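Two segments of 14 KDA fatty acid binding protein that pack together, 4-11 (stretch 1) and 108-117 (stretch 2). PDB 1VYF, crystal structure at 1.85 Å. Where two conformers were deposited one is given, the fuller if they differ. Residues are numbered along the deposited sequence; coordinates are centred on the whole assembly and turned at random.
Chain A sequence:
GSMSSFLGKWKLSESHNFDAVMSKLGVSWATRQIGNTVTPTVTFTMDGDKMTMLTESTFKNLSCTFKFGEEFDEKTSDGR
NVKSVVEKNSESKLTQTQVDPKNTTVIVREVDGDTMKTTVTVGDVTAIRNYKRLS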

# COMPACT_ATOMS: atom_id res chain seq x y z
N SER A 4 -10.20 0.14 -13.47
CA SER A 4 -10.86 -1.16 -13.55
C SER A 4 -9.92 -2.37 -13.39
O SER A 4 -10.34 -3.44 -12.94
CB SER A 4 -11.65 -1.28 -14.87
OG SER A 4 -10.79 -1.27 -16.01
N SER A 5 -8.65 -2.21 -13.78
CA SER A 5 -7.70 -3.33 -13.67
C SER A 5 -7.32 -3.62 -12.21
O SER A 5 -6.85 -4.72 -11.91
CB SER A 5 -6.45 -3.12 -14.54
OG SER A 5 -5.73 -1.96 -14.15
N PHE A 6 -7.51 -2.65 -11.32
CA PHE A 6 -7.25 -2.85 -9.87
C PHE A 6 -8.32 -3.61 -9.13
O PHE A 6 -8.08 -4.12 -8.04
CB PHE A 6 -7.14 -1.50 -9.17
CG PHE A 6 -5.79 -0.87 -9.27
CD1 PHE A 6 -5.44 -0.12 -10.37
CD2 PHE A 6 -4.87 -0.98 -8.23
CE1 PHE A 6 -4.20 0.46 -10.46
CE2 PHE A 6 -3.64 -0.41 -8.32
CZ PHE A 6 -3.30 0.30 -9.44
N LEU A 7 -9.54 -3.63 -9.67
CA LEU A 7 -10.71 -4.10 -8.95
C LEU A 7 -10.67 -5.58 -8.68
O LEU A 7 -10.38 -6.36 -9.55
CB LEU A 7 -11.99 -3.77 -9.72
CG LEU A 7 -12.18 -2.30 -10.08
CD1 LEU A 7 -13.52 -2.16 -10.81
CD2 LEU A 7 -12.16 -1.44 -8.87
N GLY A 8 -10.99 -5.95 -7.45
CA GLY A 8 -10.94 -7.33 -7.02
C GLY A 8 -9.96 -7.52 -5.87
O GLY A 8 -9.63 -6.57 -5.14
N LYS A 9 -9.47 -8.74 -5.72
CA LYS A 9 -8.63 -9.11 -4.60
C LYS A 9 -7.25 -9.55 -5.04
O LYS A 9 -7.10 -10.16 -6.12
CB LYS A 9 -9.25 -10.27 -3.83
CG LYS A 9 -10.51 -9.95 -3.12
CD LYS A 9 -10.76 -11.02 -2.01
CE LYS A 9 -11.93 -10.64 -1.16
NZ LYS A 9 -12.98 -11.64 -1.39
N TRP A 10 -6.27 -9.33 -4.16
CA TRP A 10 -4.85 -9.53 -4.47
C TRP A 10 -4.19 -10.12 -3.23
O TRP A 10 -4.54 -9.74 -2.15
CB TRP A 10 -4.18 -8.17 -4.81
CG TRP A 10 -4.77 -7.50 -5.99
CD1 TRP A 10 -5.84 -6.64 -6.01
CD2 TRP A 10 -4.33 -7.61 -7.35
NE1 TRP A 10 -6.09 -6.23 -7.29
CE2 TRP A 10 -5.19 -6.83 -8.14
CE3 TRP A 10 -3.28 -8.29 -7.98
CZ2 TRP A 10 -5.03 -6.70 -9.53
CZ3 TRP A 10 -3.12 -8.15 -9.34
CH2 TRP A 10 -4.00 -7.37 -10.10
N LYS A 11 -3.27 -11.07 -3.40
CA LYS A 11 -2.56 -11.63 -2.26
C LYS A 11 -1.06 -11.48 -2.49
O LYS A 11 -0.55 -11.75 -3.58
CB LYS A 11 -2.97 -13.09 -1.99
CG LYS A 11 -2.32 -13.71 -0.73
CD LYS A 11 -2.73 -15.18 -0.54
CE LYS A 11 -2.47 -15.66 0.88
NZ LYS A 11 -3.45 -16.72 1.27
N VAL A 108 4.01 3.21 -4.90
CA VAL A 108 3.50 3.13 -6.25
C VAL A 108 2.91 1.71 -6.40
O VAL A 108 3.51 0.74 -5.96
CB VAL A 108 4.64 3.42 -7.28
CG1 VAL A 108 4.13 3.38 -8.68
CG2 VAL A 108 5.32 4.75 -6.99
N ARG A 109 1.71 1.62 -6.95
CA ARG A 109 1.02 0.38 -7.24
C ARG A 109 0.69 0.36 -8.71
O ARG A 109 0.02 1.27 -9.23
CB ARG A 109 -0.25 0.26 -6.44
CG ARG A 109 -0.03 0.31 -4.93
CD ARG A 109 -1.25 0.02 -4.12
NE ARG A 109 -0.95 -0.27 -2.74
CZ ARG A 109 -0.84 0.62 -1.76
NH1 ARG A 109 -1.01 1.90 -1.99
NH2 ARG A 109 -0.56 0.20 -0.54
N GLU A 110 1.18 -0.64 -9.41
CA GLU A 110 0.97 -0.71 -10.83
C GLU A 110 0.48 -2.10 -11.18
O GLU A 110 1.09 -3.05 -10.77
CB GLU A 110 2.28 -0.41 -11.54
CG GLU A 110 2.22 -0.53 -13.06
CD GLU A 110 3.28 0.27 -13.79
OE1 GLU A 110 4.28 0.68 -13.16
OE2 GLU A 110 3.10 0.53 -15.00
N VAL A 111 -0.58 -2.19 -11.98
CA VAL A 111 -1.19 -3.47 -12.35
C VAL A 111 -0.76 -3.82 -13.74
O VAL A 111 -0.86 -3.00 -14.66
CB VAL A 111 -2.73 -3.45 -12.28
CG1 VAL A 111 -3.34 -4.71 -12.87
CG2 VAL A 111 -3.18 -3.29 -10.83
N ASP A 112 -0.24 -5.03 -13.89
CA ASP A 112 0.14 -5.58 -15.19
C ASP A 112 -0.36 -6.99 -15.28
O ASP A 112 0.27 -7.92 -14.76
CB ASP A 112 1.65 -5.57 -15.38
CG ASP A 112 2.07 -6.11 -16.77
OD1 ASP A 112 3.29 -6.33 -17.00
OD2 ASP A 112 1.26 -6.33 -17.67
N GLY A 113 -1.52 -7.16 -15.89
CA GLY A 113 -2.11 -8.48 -15.99
C GLY A 113 -2.50 -9.03 -14.64
O GLY A 113 -3.37 -8.46 -13.96
N ASP A 114 -1.90 -10.16 -14.26
CA ASP A 114 -2.19 -10.76 -12.97
C ASP A 114 -1.23 -10.42 -11.86
O ASP A 114 -1.32 -11.05 -10.80
CB ASP A 114 -2.31 -12.27 -13.10
CG ASP A 114 -3.53 -12.66 -13.90
OD1 ASP A 114 -4.56 -11.90 -13.88
OD2 ASP A 114 -3.53 -13.67 -14.59
N THR A 115 -0.36 -9.43 -12.08
CA THR A 115 0.52 -8.87 -11.05
C THR A 115 0.23 -7.43 -10.69
O THR A 115 0.16 -6.59 -11.57
CB THR A 115 2.00 -8.97 -11.54
OG1 THR A 115 2.31 -10.36 -11.85
CG2 THR A 115 3.00 -8.62 -10.45
N MET A 116 0.12 -7.13 -9.40
CA MET A 116 0.21 -5.77 -8.93
C MET A 116 1.55 -5.65 -8.23
O MET A 116 1.83 -6.38 -7.28
CB MET A 116 -0.93 -5.42 -7.96
CG MET A 116 -0.76 -4.00 -7.38
SD MET A 116 -2.12 -3.50 -6.41
CE MET A 116 -1.64 -4.20 -4.87
N LYS A 117 2.38 -4.77 -8.78
CA LYS A 117 3.70 -4.51 -8.24
C LYS A 117 3.57 -3.31 -7.36
O LYS A 117 3.13 -2.27 -7.81
CB LYS A 117 4.69 -4.24 -9.35
CG LYS A 117 6.09 -3.88 -8.79
CD LYS A 117 7.17 -3.77 -9.83
CE LYS A 117 6.88 -2.77 -10.91
NZ LYS A 117 7.94 -2.81 -11.96
O HOH W 1 -3.63 -2.63 -16.15

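Stretch 2 is a β-hairpin: strands 108-112 and 115-117 are joined by a type II' turn from Asp112 to Thr115. Its backbone pairing is internal. Glu110 and Lys117 exchange bonds (Glu110 N to Lys117 O, 3.0 Å; Lys117 N to Glu110 O, 2.9 Å), and Asp112 and Thr115 do the same (Asp112 N to Thr115 O, 2.8 Å; Thr115 N to Asp112 O, 3.1 Å). Gly113 sits in the turn with phi 66°, a positive value that favours glycine. Stretch 1 runs from a non-strand segment into a strand at Gly8, and no direct hydrogen bond links it to the hairpin. The nearest CA atoms agree with contact through side chains rather than sheet pairing: Phe6 CA lies 6.6 Å from Val111 CA, and Trp10 CA 7.7 Å from Met116 CA.

The apolar contact, most of the 371 Å² buried in total, centres on Phe6 and Trp10 against Val111 and Met116. CA-to-CB points toward the other stretch in Trp10, Val111 and Met116; in Phe6 it points sideways, but the end of the side chain comes nearer. Val111 lies between the two rings. Its CG2 stands 3.6 Å from the Phe6 ring centroid, 1° off the normal, an almost ideal CH-pi geometry, and is also 4.1 Å from Trp10 CZ2; Val111 CG1 comes within 3.9 Å of Trp10 CH2.

Met116 also serves both rings. Its CB lies over a face of the indole, 3.9 Å from the centroid of the six-membered ring of Trp10 and 20° off the normal. Farther along the side chain, Met116 SD is 4.7 Å from the centroid of the five-membered ring of Trp10 and 5.0 Å from that of the Phe6 ring, so the polarizable sulfur interacts with both aromatic systems.

Backbone atoms of the hairpin complete the surroundings of the rings. Arg109 O approaches the edge of Phe6, 3.5 Å from CZ, where the ring hydrogens carry slight positive charge. Gly113 O is likewise at the edge of Trp10, 4.1 Å from CH2, and Met116 N is 3.4 Å from Trp10 CZ3.

Polar bonding supports this packing indirectly. Within stretch 1, Trp10 NE1 donates to Phe6 O over 3.0 Å at an angle of 171°; this nearly linear bond satisfies the indole nitrogen and ties Trp10 to the backbone at Phe6. Between the stretches, one water provides a bridge, donating to Val111 O at 3.2 Å and hydrogen-bonding with Ser5 OG at 3.0 Å.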